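Local coordinates for uncharacterized protein (Bacteroides caccae, PDB 4L7A) that is of unknown function but is probably a zinc-dependent peptidase of the Peptidase_MA clan, at residues A[196-199]-A[200-204]; A[212-215]-A[216-220]. All coordinates share one frame; numbering follows the deposited sequence.

Contact 1: residues A[196-199]-A[200-204]; sequences SEDI and AEVTA
Glu201 N donates to Glu197 O at 2.8 Å and Val202 N to Asp198 O at 2.9 Å, the i to i+4 pattern of an alpha-helix running unbroken through 196-199 and 200-204. The first bond of the series, Ala200 N to Ser196 O, is weak at 3.4 Å. Ile199 O is gripped twice: Thr203 N reaches it at 3.1 Å, and Thr203 OG1 at 2.8 Å from the opposite face of the carbonyl plane. Thr203 can do this because OG1 sits beside its own backbone N (chi1 -51°), turned back down the helix. A valine here would probably leave Ile199 O with the backbone N-H as its one donor from this turn, and a methyl pressed where the hydroxyl had bonded. Asp198 and Val202 run side by side, OD1 lying 3.5 Å from CG2 of Val202, while the carboxylate is held by Tyr160, Tyr168 and Lys232. Glu201 lays CG 3.2 Å from Glu197 O, then bends at chi2 (-72°) to carry its carboxylate off the helix toward Lys140, Thr188 and His144. His144 opens the HExxH sequence of helix 131-153, so its ND1 bond to Glu201 OE2 is consistent with a second-shell role in a zincin site. That helix also covers Ala200 and Ala204, whereas Val236 of helix 211-244 packs on Ile199, Val202 and Thr203.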
ATOM      1  N   SER A 196     -13.192   8.382   7.946  1.00 24.31           N
ATOM      2  CA  SER A 196     -12.802   7.805   6.621  1.00 23.84           C
ATOM      3  C   SER A 196     -11.309   7.357   6.609  1.00 21.71           C
ATOM      4  O   SER A 196     -10.949   6.364   5.987  1.00 19.47           O
ATOM      5  CB  SER A 196     -13.054   8.809   5.497  1.00 24.95           C
ATOM      6  OG  SER A 196     -12.220   9.931   5.759  1.00 27.22           O
ATOM      7  N   GLU A 197     -10.448   8.065   7.322  1.00 21.87           N
ATOM      8  CA  GLU A 197      -9.058   7.621   7.468  1.00 21.91           C
ATOM      9  C   GLU A 197      -8.901   6.442   8.440  1.00 20.36           C
ATOM     10  O   GLU A 197      -8.050   5.552   8.232  1.00 20.90           O
ATOM     11  CB  GLU A 197      -8.101   8.778   7.775  1.00 23.30           C
ATOM     12  CG  GLU A 197      -7.650   9.479   6.484  1.00 27.15           C
ATOM     13  CD  GLU A 197      -8.789  10.140   5.802  1.00 30.20           C
ATOM     14  OE1 GLU A 197      -9.297  11.121   6.405  1.00 34.24           O
ATOM     15  OE2 GLU A 197      -9.226   9.646   4.722  1.00 34.73           O
ATOM     16  N   ASP A 198      -9.740   6.421   9.472  1.00 20.11           N
ATOM     17  CA  ASP A 198      -9.770   5.360  10.481  1.00 20.14           C
ATOM     18  C   ASP A 198     -10.031   4.003   9.799  1.00 19.58           C
ATOM     19  O   ASP A 198      -9.238   3.074   9.915  1.00 19.91           O
ATOM     20  CB  ASP A 198     -10.835   5.698  11.541  1.00 21.01           C
ATOM     21  CG  ASP A 198     -10.894   4.728  12.700  1.00 21.71           C
ATOM     22  OD1 ASP A 198     -10.354   3.609  12.644  1.00 24.82           O
ATOM     23  OD2 ASP A 198     -11.489   5.120  13.723  1.00 22.13           O
ATOM     24  N   ILE A 199     -11.075   3.905   9.030  1.00 19.34           N
ATOM     25  CA  ILE A 199     -11.349   2.655   8.414  1.00 20.12           C
ATOM     26  C   ILE A 199     -10.275   2.261   7.340  1.00 19.88           C
ATOM     27  O   ILE A 199      -9.927   1.072   7.244  1.00 20.58           O
ATOM     28  CB  ILE A 199     -12.772   2.592   7.904  1.00 21.37           C
ATOM     29  CG1 ILE A 199     -13.051   1.180   7.422  1.00 22.56           C
ATOM     30  CG2 ILE A 199     -13.077   3.680   6.836  1.00 22.38           C
ATOM     31  CD1 ILE A 199     -14.494   0.946   7.022  1.00 24.70           C
ATOM     32  N   ALA A 200      -9.707   3.223   6.593  1.00 18.21           N
ATOM     33  CA  ALA A 200      -8.635   2.903   5.667  1.00 16.70           C
ATOM     34  C   ALA A 200      -7.391   2.375   6.422  1.00 17.05           C
ATOM     35  O   ALA A 200      -6.734   1.462   5.946  1.00 16.51           O
ATOM     36  CB  ALA A 200      -8.241   4.113   4.777  1.00 17.60           C
ATOM     37  N   GLU A 201      -7.125   2.936   7.607  1.00 17.05           N
ATOM     38  CA  GLU A 201      -5.995   2.519   8.441  1.00 18.30           C
ATOM     39  C   GLU A 201      -6.204   1.153   9.061  1.00 17.54           C
ATOM     40  O   GLU A 201      -5.266   0.354   9.114  1.00 16.10           O
ATOM     41  CB  GLU A 201      -5.724   3.525   9.544  1.00 18.63           C
ATOM     42  CG  GLU A 201      -5.054   4.847   9.065  1.00 20.54           C
ATOM     43  CD  GLU A 201      -3.590   4.619   8.668  1.00 22.75           C
ATOM     44  OE1 GLU A 201      -2.747   4.649   9.591  1.00 25.63           O
ATOM     45  OE2 GLU A 201      -3.298   4.367   7.471  1.00 22.41           O
ATOM     46  N   VAL A 202      -7.410   0.876   9.540  1.00 18.09           N
ATOM     47  CA  VAL A 202      -7.679  -0.437  10.111  1.00 18.90           C
ATOM     48  C   VAL A 202      -7.430  -1.470   9.041  1.00 18.79           C
ATOM     49  O   VAL A 202      -6.745  -2.428   9.250  1.00 19.43           O
ATOM     50  CB  VAL A 202      -9.086  -0.509  10.710  1.00 21.42           C
ATOM     51  CG1 VAL A 202      -9.460  -1.951  11.056  1.00 21.46           C
ATOM     52  CG2 VAL A 202      -9.169   0.362  11.935  1.00 21.07           C
ATOM     53  N   THR A 203      -7.947  -1.251   7.845  1.00 19.74           N
ATOM     54  CA  THR A 203      -7.777  -2.176   6.734  1.00 18.89           C
ATOM     55  C   THR A 203      -6.309  -2.369   6.339  1.00 17.73           C
ATOM     56  O   THR A 203      -5.821  -3.499   6.208  1.00 17.29           O
ATOM     57  CB  THR A 203      -8.550  -1.646   5.476  1.00 20.24           C
ATOM     58  OG1 THR A 203      -9.914  -1.328   5.802  1.00 20.61           O
ATOM     59  CG2 THR A 203      -8.533  -2.676   4.353  1.00 21.14           C
ATOM     60  N   ALA A 204      -5.572  -1.256   6.166  1.00 18.54           N
ATOM     61  CA  ALA A 204      -4.183  -1.291   5.751  1.00 17.44           C
ATOM     62  C   ALA A 204      -3.262  -1.866   6.826  1.00 19.10           C
ATOM     63  O   ALA A 204      -2.288  -2.589   6.493  1.00 18.73           O
ATOM     64  CB  ALA A 204      -3.705   0.091   5.406  1.00 17.54           C
TER

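Contact 2: residues A[212-215]-A[216-220]; sequences AQWE and NVMTL
Trp214 and Met218, a selenomethionine in this crystal, meet one turn apart on the inward side of the helix. Met218 SE stands 4.7 Å from the centroid of the five-membered ring of Trp214, 41° off the ring normal, so it approaches the indole at a slant. CG of Met218 comes nearest, 3.9 Å from NE1 of Trp214. Torsions on both residues bring these groups together: Trp214 holds its ring anti to the backbone N (chi1 180°), and Met218 sets CG beside its own backbone N (chi1 -59°) and bends at chi2, which brings SE to 4.0 Å from NE1 of Trp214. Beneath them Met218 N donates to Trp214 O at 3.1 Å. The arrangement is a Met-aromatic contact between residues i and i+4 of an alpha-helix, and Phe206 of helix 195-208 adds an edge-to-face ring contact with the indole. Met218 also touches Lys226, Ile229 and Asp230; a straight helix would put residues so many turns on beyond its reach, which suggests that the range 211-244 bends. Val217, buried as well, rests CB 3.4 Å from Trp214 O and packs on Tyr209. The other side of the helix is looser and faces solvent, with Ala212, Glu215, Asn216 and Thr219 exposed there. Polar contact replaces packing: a water donates to Gln213 O at 2.7 Å and accepts only a weak bond from Asn216 ND2. The backbone stays regular even here, Thr219 N reaching Glu215 O at 2.8 Å.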
ATOM      1  N   ALA A 212       2.677 -10.092  15.462  1.00 25.78           N
ATOM      2  CA  ALA A 212       3.265  -9.535  16.676  1.00 26.96           C
ATOM      3  C   ALA A 212       3.038  -8.011  16.762  1.00 26.29           C
ATOM      4  O   ALA A 212       2.788  -7.438  17.837  1.00 25.61           O
ATOM      5  CB  ALA A 212       4.747  -9.860  16.748  1.00 26.81           C
ATOM      6  N   GLN A 213       3.101  -7.354  15.626  1.00 25.57           N
ATOM      7  CA  GLN A 213       2.904  -5.913  15.578  1.00 25.30           C
ATOM      8  C   GLN A 213       1.436  -5.555  15.881  1.00 23.99           C
ATOM      9  O   GLN A 213       1.133  -4.599  16.577  1.00 22.64           O
ATOM     10  CB  GLN A 213       3.329  -5.367  14.194  1.00 25.36           C
ATOM     11  CG  GLN A 213       3.255  -3.864  14.130  1.00 25.81           C
ATOM     12  CD  GLN A 213       3.781  -3.260  12.822  1.00 26.34           C
ATOM     13  OE1 GLN A 213       4.184  -3.938  11.864  1.00 28.25           O
ATOM     14  NE2 GLN A 213       3.789  -1.975  12.807  1.00 25.85           N
ATOM     15  N   TRP A 214       0.529  -6.332  15.327  1.00 24.58           N
ATOM     16  CA  TRP A 214      -0.906  -6.130  15.563  1.00 24.95           C
ATOM     17  C   TRP A 214      -1.231  -6.332  17.030  1.00 24.10           C
ATOM     18  O   TRP A 214      -1.898  -5.511  17.652  1.00 25.59           O
ATOM     19  CB  TRP A 214      -1.749  -7.066  14.670  1.00 23.18           C
ATOM     20  CG  TRP A 214      -3.231  -6.902  14.881  1.00 22.72           C
ATOM     21  CD1 TRP A 214      -4.006  -7.620  15.738  1.00 23.06           C
ATOM     22  CD2 TRP A 214      -4.099  -5.926  14.289  1.00 20.79           C
ATOM     23  NE1 TRP A 214      -5.310  -7.165  15.684  1.00 22.53           N
ATOM     24  CE2 TRP A 214      -5.392  -6.135  14.804  1.00 20.74           C
ATOM     25  CE3 TRP A 214      -3.919  -4.918  13.347  1.00 21.19           C
ATOM     26  CZ2 TRP A 214      -6.506  -5.366  14.406  1.00 20.51           C
ATOM     27  CZ3 TRP A 214      -5.030  -4.145  12.957  1.00 19.86           C
ATOM     28  CH2 TRP A 214      -6.285  -4.368  13.495  1.00 19.53           C
ATOM     29  N   GLU A 215      -0.732  -7.402  17.582  1.00 25.45           N
ATOM     30  CA  GLU A 215      -0.890  -7.691  19.019  1.00 28.00           C
ATOM     31  C   GLU A 215      -0.262  -6.620  19.878  1.00 25.20           C
ATOM     32  O   GLU A 215      -0.784  -6.295  20.929  1.00 24.16           O
ATOM     33  CB  GLU A 215      -0.257  -9.052  19.387  1.00 33.20           C
ATOM     34  CG  GLU A 215      -1.068 -10.268  18.937  1.00 39.43           C
ATOM     35  CD  GLU A 215      -2.569 -10.198  19.318  1.00 47.58           C
ATOM     36  OE1 GLU A 215      -2.923  -9.812  20.468  1.00 58.08           O
ATOM     37  OE2 GLU A 215      -3.420 -10.516  18.448  1.00 53.06           O
ATOM     38  N   ASN A 216       0.851  -6.048  19.451  1.00 22.77           N
ATOM     39  CA  ASN A 216       1.416  -4.986  20.242  1.00 24.72           C
ATOM     40  C   ASN A 216       0.433  -3.793  20.314  1.00 24.47           C
ATOM     41  O   ASN A 216       0.276  -3.136  21.356  1.00 23.96           O
ATOM     42  CB  ASN A 216       2.751  -4.535  19.675  1.00 25.94           C
ATOM     43  CG  ASN A 216       3.397  -3.507  20.554  1.00 28.62           C
ATOM     44  OD1 ASN A 216       3.659  -3.760  21.729  1.00 32.07           O
ATOM     45  ND2 ASN A 216       3.635  -2.339  20.021  1.00 28.47           N
ATOM     46  N   VAL A 217      -0.236  -3.493  19.190  1.00 24.02           N
ATOM     47  CA  VAL A 217      -1.232  -2.418  19.203  1.00 23.09           C
ATOM     48  C   VAL A 217      -2.347  -2.747  20.175  1.00 23.48           C
ATOM     49  O   VAL A 217      -2.762  -1.902  20.939  1.00 21.91           O
ATOM     50  CB  VAL A 217      -1.799  -2.116  17.778  1.00 22.64           C
ATOM     51  CG1 VAL A 217      -2.932  -1.112  17.844  1.00 23.36           C
ATOM     52  CG2 VAL A 217      -0.696  -1.566  16.864  1.00 23.22           C
HETATM   53  N   MSE A 218      -2.843  -3.990  20.137  1.00 25.61           N
HETATM   54  CA  MSE A 218      -3.868  -4.437  21.068  1.00 25.85           C
HETATM   55  C   MSE A 218      -3.401  -4.323  22.516  1.00 25.77           C
HETATM   56  O   MSE A 218      -4.156  -3.901  23.380  1.00 25.87           O
HETATM   57  CB  MSE A 218      -4.262  -5.902  20.796  1.00 28.43           C
HETATM   58  CG  MSE A 218      -4.784  -6.156  19.444  1.00 31.03           C
HETATM   59 SE   MSE A 218      -6.401  -5.084  18.972  0.75 39.32          SE
HETATM   60  CE  MSE A 218      -7.730  -6.365  19.716  1.00 43.09           C
ATOM     61  N   THR A 219      -2.158  -4.701  22.793  1.00 25.51           N
ATOM     62  CA  THR A 219      -1.610  -4.522  24.120  1.00 25.96           C
ATOM     63  C   THR A 219      -1.658  -3.041  24.542  1.00 26.00           C
ATOM     64  O   THR A 219      -2.085  -2.747  25.633  1.00 25.03           O
ATOM     65  CB  THR A 219      -0.168  -5.028  24.181  1.00 26.09           C
ATOM     66  OG1 THR A 219      -0.183  -6.403  23.882  1.00 26.28           O
ATOM     67  CG2 THR A 219       0.437  -4.854  25.539  1.00 27.56           C
ATOM     68  N   LEU A 220      -1.206  -2.127  23.683  1.00 25.46           N
ATOM     69  CA  LEU A 220      -1.222  -0.706  24.033  1.00 26.03           C
ATOM     70  C   LEU A 220      -2.652  -0.222  24.136  1.00 25.32           C
ATOM     71  O   LEU A 220      -2.944   0.706  24.870  1.00 24.94           O
ATOM     72  CB  LEU A 220      -0.492   0.141  23.014  1.00 26.86           C
ATOM     73  CG  LEU A 220       1.014  -0.020  22.927  1.00 28.58           C
ATOM     74  CD1 LEU A 220       1.595   0.641  21.698  1.00 27.28           C
ATOM     75  CD2 LEU A 220       1.681   0.534  24.196  1.00 31.36           C
TER
HETATM   76  O   HOH W   1       2.532  -2.335  16.902  1.00 41.18           O

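How the contacts relate
Contact 1 precedes contact 2 along the chain; each lies within a single helix, contact 1 on helix 195-208 and contact 2 near the start of helix 211-244, the next helix along. Their centres lie about 16 Å apart, and their nearest atoms approach to about 4 Å without touching. Contact 1 is the more central, 12 Å from the centre of the chain against 20 Å for contact 2, and is buried where contact 2 is half open to solvent. Both belong to the part of the chain related to zinc-binding metallo-peptidases: contact 1 lies beside the HExxH helix, whereas contact 2 belongs to the outer packing of the next helix.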